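Local coordinates for protein type III effector HopA1 (Pseudomonas syringae pv. tomato str. DC3000, PDB 4RSX) that is a type III effector, probably delivered into host plant cells by the bacterial secretion system, with a molecular activity that is not established, at residues A205-R219 / A244-N256. Residues are numbered along the deposited sequence; the frame is centred on the assembly and turned at random.
Sequences AESILGDTRGHGMSR and ANGYDPDNPALRN
The C-terminal tail of the alpha/beta fold, leaving helix 234-245 through a Schellman motif at Gly246, packs against the end of strand 202-207 and the first turn of helix 215-228, with Tyr247 and Arg219 meeting at the centre. Tyr247 lies between two side chains: Ile208 CD1 sits over one ring face, a CH-pi contact 3.9 Å from the centroid, and the Arg219 guanidinium lies off-centre over the CE1 side of the opposite face, as a cation-pi partner, its plane inclined 32° to the ring. On the other face of that guanidinium, His215 ND1 sits above its centre. Bent at chi2 (-42°), the Arg219 chain brings NE and NH1 side-on to a single acceptor, Pro252 O, each at 2.9 Å. NH1 also donates to Glu206 O, and NH2 to Ser218 OG; with all these acceptors near its plane, the buried guanidinium is fixed in rotation and ties strand, helix and tail together. Tyr247 OH reaches a water that links it to Ile208 N and Asp211 OD2. Glu206 joins the tail twice: its backbone N donates to Ala253 O at 2.7 Å, while its extended side chain stacks on Arg255, carboxylate and guanidinium planes 10° apart. OE1 lies over the guanidinium centre, a salt bridge of charges alone since no N-H points at it; the same oxygen accepts a nearly straight bond from the backbone N of Arg255, 2.8 Å away, on its anti side.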
loop_
_atom_site.group_PDB
_atom_site.type_symbol
_atom_site.label_atom_id
_atom_site.label_comp_id
_atom_site.label_asym_id
_atom_site.label_seq_id
_atom_site.Cartn_x
_atom_site.Cartn_y
_atom_site.Cartn_z
ATOM N N ALA A 205 1.329 -1.441 7.700
ATOM C CA ALA A 205 2.378 -0.491 8.086
ATOM C C ALA A 205 1.731 0.841 8.407
ATOM O O ALA A 205 0.624 1.134 7.932
ATOM C CB ALA A 205 3.418 -0.342 6.973
ATOM N N GLU A 206 2.423 1.655 9.204
ATOM C CA GLU A 206 1.862 2.922 9.659
ATOM C C GLU A 206 2.623 4.110 9.101
ATOM O O GLU A 206 3.838 4.048 8.894
ATOM C CB GLU A 206 1.833 2.968 11.190
ATOM C CG GLU A 206 0.977 1.873 11.801
ATOM C CD GLU A 206 0.847 1.961 13.325
ATOM O OE1 GLU A 206 1.704 2.591 13.986
ATOM O OE2 GLU A 206 -0.122 1.389 13.867
ATOM N N SER A 207 1.908 5.192 8.839
ATOM C CA SER A 207 2.550 6.412 8.381
ATOM C C SER A 207 2.317 7.481 9.445
ATOM O O SER A 207 1.345 7.405 10.208
ATOM C CB SER A 207 2.004 6.831 7.019
ATOM O OG SER A 207 0.612 7.044 7.091
ATOM N N ILE A 208 3.225 8.448 9.535
ATOM C CA ILE A 208 3.135 9.450 10.596
ATOM C C ILE A 208 3.143 10.855 10.047
ATOM O O ILE A 208 3.547 11.075 8.898
ATOM C CB ILE A 208 4.313 9.347 11.598
ATOM C CG1 ILE A 208 5.656 9.446 10.877
ATOM C CG2 ILE A 208 4.260 8.057 12.362
ATOM C CD1 ILE A 208 6.818 8.980 11.745
ATOM N N LEU A 209 2.693 11.795 10.881
ATOM C CA LEU A 209 2.907 13.224 10.647
ATOM C C LEU A 209 2.372 13.661 9.307
ATOM O O LEU A 209 2.957 14.526 8.661
ATOM C CB LEU A 209 4.399 13.557 10.714
ATOM C CG LEU A 209 5.072 13.314 12.068
ATOM C CD1 LEU A 209 6.610 13.321 11.965
ATOM C CD2 LEU A 209 4.588 14.373 13.051
ATOM N N GLY A 210 1.268 13.054 8.882
ATOM C CA GLY A 210 0.695 13.365 7.585
ATOM C C GLY A 210 1.557 12.974 6.399
ATOM O O GLY A 210 1.312 13.438 5.287
ATOM N N ASP A 211 2.549 12.115 6.617
ATOM C CA ASP A 211 3.465 11.694 5.550
ATOM C C ASP A 211 2.739 11.221 4.286
ATOM O O ASP A 211 1.698 10.565 4.360
ATOM C CB ASP A 211 4.380 10.581 6.058
ATOM C CG ASP A 211 5.579 10.335 5.155
ATOM O OD1 ASP A 211 5.578 10.753 3.969
ATOM O OD2 ASP A 211 6.533 9.692 5.644
ATOM N N THR A 212 3.295 11.575 3.129
ATOM C CA THR A 212 2.769 11.127 1.838
ATOM C C THR A 212 3.897 10.710 0.884
ATOM O O THR A 212 3.677 10.534 -0.316
ATOM C CB THR A 212 1.873 12.205 1.157
ATOM O OG1 THR A 212 2.517 13.491 1.223
ATOM C CG2 THR A 212 0.495 12.269 1.829
ATOM N N ARG A 213 5.103 10.558 1.425
ATOM C CA ARG A 213 6.218 10.005 0.661
ATOM C C ARG A 213 5.963 8.551 0.224
ATOM O O ARG A 213 6.524 8.096 -0.783
ATOM C CB ARG A 213 7.496 10.032 1.502
ATOM C CG ARG A 213 8.406 11.228 1.300
ATOM C CD ARG A 213 9.512 11.150 2.327
ATOM N NE ARG A 213 8.910 10.936 3.643
ATOM C CZ ARG A 213 9.573 10.648 4.766
ATOM N NH1 ARG A 213 10.903 10.523 4.767
ATOM N NH2 ARG A 213 8.892 10.483 5.901
ATOM N N GLY A 214 5.143 7.821 0.984
ATOM C CA GLY A 214 4.952 6.396 0.740
ATOM C C GLY A 214 5.843 5.510 1.613
ATOM O O GLY A 214 6.948 5.899 1.996
ATOM N N HIS A 215 5.370 4.306 1.916
ATOM C CA HIS A 215 6.031 3.453 2.898
ATOM C C HIS A 215 7.487 3.113 2.541
ATOM O O HIS A 215 8.379 3.187 3.404
ATOM C CB HIS A 215 5.228 2.170 3.106
ATOM C CG HIS A 215 5.937 1.154 3.930
ATOM N ND1 HIS A 215 5.913 1.163 5.310
ATOM C CD2 HIS A 215 6.721 0.108 3.574
ATOM C CE1 HIS A 215 6.640 0.160 5.765
ATOM N NE2 HIS A 215 7.142 -0.495 4.734
ATOM N N GLY A 216 7.723 2.744 1.280
ATOM C CA GLY A 216 9.066 2.443 0.795
ATOM C C GLY A 216 10.070 3.582 0.932
ATOM O O GLY A 216 11.199 3.373 1.408
ATOM N N MET A 217 9.682 4.786 0.524
ATOM C CA MET A 217 10.622 5.901 0.555
ATOM C C MET A 217 10.872 6.362 1.984
ATOM O O MET A 217 11.999 6.753 2.328
ATOM C CB MET A 217 10.156 7.068 -0.340
ATOM C CG MET A 217 11.188 8.212 -0.485
ATOM S SD MET A 217 12.843 7.706 -1.094
ATOM C CE MET A 217 12.528 7.569 -2.850
ATOM N N SER A 218 9.839 6.304 2.826
ATOM C CA SER A 218 10.010 6.735 4.211
ATOM C C SER A 218 10.975 5.819 4.963
ATOM O O SER A 218 11.850 6.297 5.696
ATOM C CB SER A 218 8.675 6.849 4.955
ATOM O OG SER A 218 8.136 5.582 5.270
ATOM N N ARG A 219 10.833 4.508 4.780
ATOM C CA ARG A 219 11.718 3.587 5.481
ATOM C C ARG A 219 13.098 3.597 4.827
ATOM O O ARG A 219 14.098 3.368 5.504
ATOM C CB ARG A 219 11.148 2.160 5.520
ATOM C CG ARG A 219 9.725 2.039 6.080
ATOM C CD ARG A 219 9.524 2.911 7.293
ATOM N NE ARG A 219 8.449 2.427 8.150
ATOM C CZ ARG A 219 7.223 2.943 8.208
ATOM N NH1 ARG A 219 6.332 2.415 9.035
ATOM N NH2 ARG A 219 6.883 3.975 7.447
ATOM N N ALA A 244 14.337 8.046 16.169
ATOM C CA ALA A 244 14.535 9.476 15.907
ATOM C C ALA A 244 13.615 9.983 14.792
ATOM O O ALA A 244 13.333 11.189 14.685
ATOM C CB ALA A 244 16.000 9.764 15.568
ATOM N N ASN A 245 13.160 9.057 13.953
ATOM C CA ASN A 245 12.283 9.398 12.829
ATOM C C ASN A 245 10.824 9.149 13.141
ATOM O O ASN A 245 9.960 9.414 12.316
ATOM C CB ASN A 245 12.675 8.629 11.572
ATOM C CG ASN A 245 13.803 9.288 10.836
ATOM O OD1 ASN A 245 13.607 10.336 10.218
ATOM N ND2 ASN A 245 15.005 8.695 10.906
ATOM N N GLY A 246 10.559 8.641 14.339
ATOM C CA GLY A 246 9.200 8.540 14.824
ATOM C C GLY A 246 8.603 7.149 14.741
ATOM O O GLY A 246 7.414 6.960 15.021
ATOM N N TYR A 247 9.418 6.168 14.366
ATOM C CA TYR A 247 8.923 4.800 14.269
ATOM C C TYR A 247 9.332 3.957 15.471
ATOM O O TYR A 247 10.167 4.365 16.282
ATOM C CB TYR A 247 9.392 4.157 12.966
ATOM C CG TYR A 247 8.982 4.948 11.745
ATOM C CD1 TYR A 247 7.678 4.918 11.285
ATOM C CD2 TYR A 247 9.905 5.727 11.053
ATOM C CE1 TYR A 247 7.299 5.643 10.169
ATOM C CE2 TYR A 247 9.536 6.453 9.932
ATOM C CZ TYR A 247 8.226 6.413 9.499
ATOM O OH TYR A 247 7.840 7.132 8.387
ATOM N N ASP A 248 8.730 2.783 15.580
ATOM C CA ASP A 248 9.011 1.876 16.683
ATOM C C ASP A 248 10.316 1.124 16.370
ATOM O O ASP A 248 10.436 0.475 15.330
ATOM C CB ASP A 248 7.812 0.935 16.868
ATOM C CG ASP A 248 7.979 -0.030 18.035
ATOM O OD1 ASP A 248 9.107 -0.485 18.297
ATOM O OD2 ASP A 248 6.967 -0.348 18.691
ATOM N N PRO A 249 11.316 1.237 17.255
ATOM C CA PRO A 249 12.645 0.691 16.931
ATOM C C PRO A 249 12.673 -0.837 16.893
ATOM O O PRO A 249 13.643 -1.428 16.371
ATOM C CB PRO A 249 13.533 1.202 18.077
ATOM C CG PRO A 249 12.554 1.427 19.243
ATOM C CD PRO A 249 11.289 1.923 18.563
ATOM N N ASP A 250 11.636 -1.471 17.441
ATOM C CA ASP A 250 11.558 -2.933 17.393
ATOM C C ASP A 250 10.608 -3.435 16.309
ATOM O O ASP A 250 10.676 -4.592 15.893
ATOM C CB ASP A 250 11.194 -3.504 18.768
ATOM C CG ASP A 250 12.289 -3.249 19.808
ATOM O OD1 ASP A 250 13.493 -3.242 19.441
ATOM O OD2 ASP A 250 11.945 -3.035 20.986
ATOM N N ASN A 251 9.739 -2.553 15.831
ATOM C CA ASN A 251 8.847 -2.911 14.731
ATOM C C ASN A 251 8.730 -1.736 13.755
ATOM O O ASN A 251 7.875 -0.855 13.932
ATOM C CB ASN A 251 7.467 -3.338 15.267
ATOM C CG ASN A 251 6.562 -3.901 14.183
ATOM O OD1 ASN A 251 6.769 -3.652 12.987
ATOM N ND2 ASN A 251 5.542 -4.657 14.597
ATOM N N PRO A 252 9.583 -1.729 12.715
ATOM C CA PRO A 252 9.670 -0.631 11.744
ATOM C C PRO A 252 8.349 -0.405 11.010
ATOM O O PRO A 252 8.178 0.618 10.349
ATOM C CB PRO A 252 10.729 -1.122 10.752
ATOM C CG PRO A 252 10.708 -2.636 10.888
ATOM C CD PRO A 252 10.433 -2.875 12.342
ATOM N N ALA A 253 7.417 -1.339 11.122
ATOM C CA ALA A 253 6.099 -1.121 10.525
ATOM C C ALA A 253 5.268 -0.106 11.320
ATOM O O ALA A 253 4.321 0.476 10.783
ATOM C CB ALA A 253 5.339 -2.438 10.388
ATOM N N LEU A 254 5.612 0.110 12.592
ATOM C CA LEU A 254 4.740 0.905 13.476
ATOM C C LEU A 254 5.294 2.279 13.880
ATOM O O LEU A 254 6.512 2.501 13.867
ATOM C CB LEU A 254 4.401 0.110 14.744
ATOM C CG LEU A 254 3.949 -1.342 14.559
ATOM C CD1 LEU A 254 3.803 -2.026 15.924
ATOM C CD2 LEU A 254 2.637 -1.417 13.765
ATOM N N ARG A 255 4.387 3.189 14.240
ATOM C CA ARG A 255 4.743 4.444 14.909
ATOM C C ARG A 255 5.410 4.121 16.219
ATOM O O ARG A 255 5.062 3.123 16.856
ATOM C CB ARG A 255 3.494 5.197 15.353
ATOM C CG ARG A 255 2.755 5.959 14.323
ATOM C CD ARG A 255 1.635 6.758 14.999
ATOM N NE ARG A 255 0.598 5.871 15.527
ATOM C CZ ARG A 255 -0.257 5.209 14.749
ATOM N NH1 ARG A 255 -0.178 5.341 13.428
ATOM N NH2 ARG A 255 -1.185 4.409 15.278
ATOM N N ASN A 256 6.308 4.998 16.657
ATOM C CA ASN A 256 6.864 4.899 18.002
ATOM C C ASN A 256 5.809 5.113 19.089
ATOM O O ASN A 256 5.000 6.036 19.004
ATOM C CB ASN A 256 8.003 5.896 18.196
ATOM C CG ASN A 256 8.713 5.702 19.523
ATOM O OD1 ASN A 256 9.684 4.952 19.611
ATOM N ND2 ASN A 256 8.216 6.362 20.569
HETATM O O HOH W 1 5.506 7.677 7.363
HETATM O O HOH W 2 9.603 9.415 7.933
#